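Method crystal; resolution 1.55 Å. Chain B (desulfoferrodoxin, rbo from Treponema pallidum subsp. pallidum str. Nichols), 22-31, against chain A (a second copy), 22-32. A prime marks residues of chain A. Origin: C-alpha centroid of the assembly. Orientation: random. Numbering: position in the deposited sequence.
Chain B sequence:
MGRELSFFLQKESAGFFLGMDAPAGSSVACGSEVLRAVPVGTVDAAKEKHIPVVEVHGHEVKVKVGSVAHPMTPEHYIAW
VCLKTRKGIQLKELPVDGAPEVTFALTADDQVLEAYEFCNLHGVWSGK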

# COMPACT_ATOMS: atom_id res chain seq x y z
N ALA B 22 4.47 -0.25 -12.57
CA ALA B 22 5.26 -1.34 -13.12
C ALA B 22 5.16 -1.27 -14.66
O ALA B 22 4.07 -1.28 -15.24
CB ALA B 22 4.71 -2.66 -12.65
N PRO B 23 6.29 -1.30 -15.31
CA PRO B 23 6.34 -1.50 -16.76
C PRO B 23 5.70 -2.83 -17.18
O PRO B 23 5.86 -3.79 -16.41
CB PRO B 23 7.82 -1.54 -17.03
CG PRO B 23 8.41 -0.82 -15.92
CD PRO B 23 7.62 -1.18 -14.71
N ALA B 24 5.01 -2.84 -18.33
CA ALA B 24 4.35 -4.00 -18.94
C ALA B 24 5.27 -5.18 -18.94
O ALA B 24 6.46 -5.04 -19.24
CB ALA B 24 3.93 -3.68 -20.41
N GLY B 25 4.72 -6.34 -18.59
CA GLY B 25 5.55 -7.56 -18.54
C GLY B 25 6.51 -7.69 -17.33
O GLY B 25 7.31 -8.64 -17.25
N SER B 26 6.45 -6.78 -16.36
CA SER B 26 7.27 -6.92 -15.16
C SER B 26 6.93 -8.24 -14.48
O SER B 26 5.80 -8.74 -14.62
CB SER B 26 6.95 -5.77 -14.17
OG SER B 26 7.44 -4.53 -14.65
N SER B 27 7.88 -8.75 -13.70
CA SER B 27 7.70 -9.95 -12.91
C SER B 27 8.55 -9.96 -11.62
O SER B 27 9.44 -9.13 -11.43
CB SER B 27 8.03 -11.16 -13.80
OG SER B 27 9.38 -11.12 -14.16
N VAL B 28 8.19 -10.86 -10.73
CA VAL B 28 8.86 -11.03 -9.44
C VAL B 28 9.27 -12.47 -9.31
O VAL B 28 8.45 -13.40 -9.48
CB VAL B 28 7.92 -10.73 -8.26
CG1 VAL B 28 8.70 -10.71 -6.97
CG2 VAL B 28 7.20 -9.43 -8.50
N ALA B 29 10.55 -12.67 -9.03
CA ALA B 29 11.08 -14.00 -8.81
C ALA B 29 11.09 -14.18 -7.30
O ALA B 29 11.65 -13.38 -6.59
CB ALA B 29 12.47 -14.09 -9.35
N CYS B 30 10.43 -15.20 -6.81
CA CYS B 30 10.23 -15.28 -5.36
C CYS B 30 10.03 -16.76 -4.97
O CYS B 30 8.96 -17.34 -5.14
CB CYS B 30 9.11 -14.24 -4.99
SG CYS B 30 7.66 -14.71 -4.07
N GLY B 31 11.13 -17.37 -4.51
CA GLY B 31 11.28 -18.82 -4.45
C GLY B 31 11.71 -19.22 -5.86
O GLY B 31 12.41 -18.44 -6.53
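Chain A, residues 22-32: APAGSSVACGS

How does chain A run across chain B? Its strand, Ser27′ to Cys30′, lies antiparallel to the chain B strand around Val28, the N-to-C directions differing by 158° and the axes approaching to 4.6 Å. The register is centred on Val28 and Val28′, a non-hydrogen-bonded pair whose CA atoms are 4.3 Å apart. Before each strand, a type II turn from Pro23 to Ser26, and from Pro23′ to Ser26′, leads the chain in; the positive phi of Gly25 and Gly25′ suits its third position.

What holds Ala29′, which buries 48 Å², the largest area in the contact? It pairs with Ser27 through two backbone hydrogen bonds: Ala29′ N gives to Ser27 O at 2.6 Å, and Ser27 N gives to Ala29′ O at 2.9 Å. The pair on the other side of the valines repeats this, Ala29 N to Ser27′ O at 2.8 Å and Ser27′ N to Ala29 O at 3.1 Å. On the sheet face shared by these four residues, Ala29′ CB lies 3.8 Å from Ser27 OG. The valines point to the other face, where Val28 CG2 meets Val28′ CG2 at 4.0 Å.

Where does Pro23, with 47 Å² covered, find its partners? It sits against the end of the chain A strand, its CD 3.2 Å from Cys30′ SG and its CB 3.6 Å from Gly31′ CA. An ideal CB on Gly31′ would clash with Pro23 CB at 3.0 Å, so the bare glycine lets the proline ring pack closely.

Is the opposite end identical? Not quite: Cys30 SG stands 3.8 Å from Pro23′ CD, a looser approach. Gly31′ N also donates to Ser26 OG at 3.1 Å, while that hydroxyl donates to Pro23 O at 2.5 Å, tying the turn to the neighbouring chain; Gly31 makes no matching bond to Ser26′.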

# COMPACT_ATOMS: atom_id res chain seq x y z
N ALA A 22 7.49 -10.90 1.64
CA ALA A 22 8.34 -11.33 0.56
C ALA A 22 9.52 -12.15 1.08
O ALA A 22 10.16 -11.74 2.06
CB ALA A 22 8.85 -10.14 -0.22
N PRO A 23 9.80 -13.28 0.42
CA PRO A 23 10.96 -14.08 0.79
C PRO A 23 12.21 -13.26 0.64
O PRO A 23 12.31 -12.45 -0.32
CB PRO A 23 10.96 -15.25 -0.23
CG PRO A 23 9.57 -15.35 -0.78
CD PRO A 23 9.03 -13.91 -0.67
N ALA A 24 13.17 -13.48 1.53
CA ALA A 24 14.49 -12.91 1.38
C ALA A 24 14.97 -13.30 -0.02
O ALA A 24 14.72 -14.41 -0.53
CB ALA A 24 15.46 -13.44 2.45
N GLY A 25 15.66 -12.41 -0.67
CA GLY A 25 16.19 -12.80 -1.96
C GLY A 25 15.20 -12.71 -3.10
O GLY A 25 15.57 -13.01 -4.21
N SER A 26 13.99 -12.22 -2.87
CA SER A 26 13.07 -11.90 -3.95
C SER A 26 13.71 -10.83 -4.83
O SER A 26 14.42 -9.94 -4.33
CB SER A 26 11.77 -11.30 -3.41
OG SER A 26 11.02 -12.25 -2.70
N SER A 27 13.40 -10.88 -6.11
CA SER A 27 13.75 -9.79 -6.99
C SER A 27 12.61 -9.44 -7.93
O SER A 27 11.78 -10.28 -8.28
CB SER A 27 15.02 -10.14 -7.75
OG SER A 27 14.84 -11.14 -8.72
N VAL A 28 12.58 -8.21 -8.37
CA VAL A 28 11.58 -7.75 -9.29
C VAL A 28 12.20 -7.33 -10.60
O VAL A 28 13.04 -6.43 -10.62
CB VAL A 28 10.82 -6.53 -8.74
CG1 VAL A 28 9.84 -6.02 -9.77
CG2 VAL A 28 10.15 -6.90 -7.38
N ALA A 29 11.80 -7.97 -11.69
CA ALA A 29 12.11 -7.43 -13.04
C ALA A 29 11.07 -6.37 -13.40
O ALA A 29 9.92 -6.69 -13.75
CB ALA A 29 12.07 -8.51 -14.04
N CYS A 30 11.49 -5.11 -13.29
CA CYS A 30 10.61 -3.97 -13.42
C CYS A 30 10.95 -3.42 -14.76
O CYS A 30 11.85 -2.57 -14.89
CB CYS A 30 10.90 -2.95 -12.32
SG CYS A 30 9.97 -1.36 -12.48
N GLY A 31 10.25 -3.93 -15.77
CA GLY A 31 10.65 -3.71 -17.14
C GLY A 31 12.00 -4.37 -17.29
O GLY A 31 12.12 -5.58 -17.04
N SER A 32 12.99 -3.57 -17.68
CA SER A 32 14.37 -4.05 -17.85
C SER A 32 15.27 -3.78 -16.64
O SER A 32 16.46 -4.03 -16.70
CB SER A 32 15.00 -3.39 -19.08
OG SER A 32 15.21 -2.01 -18.87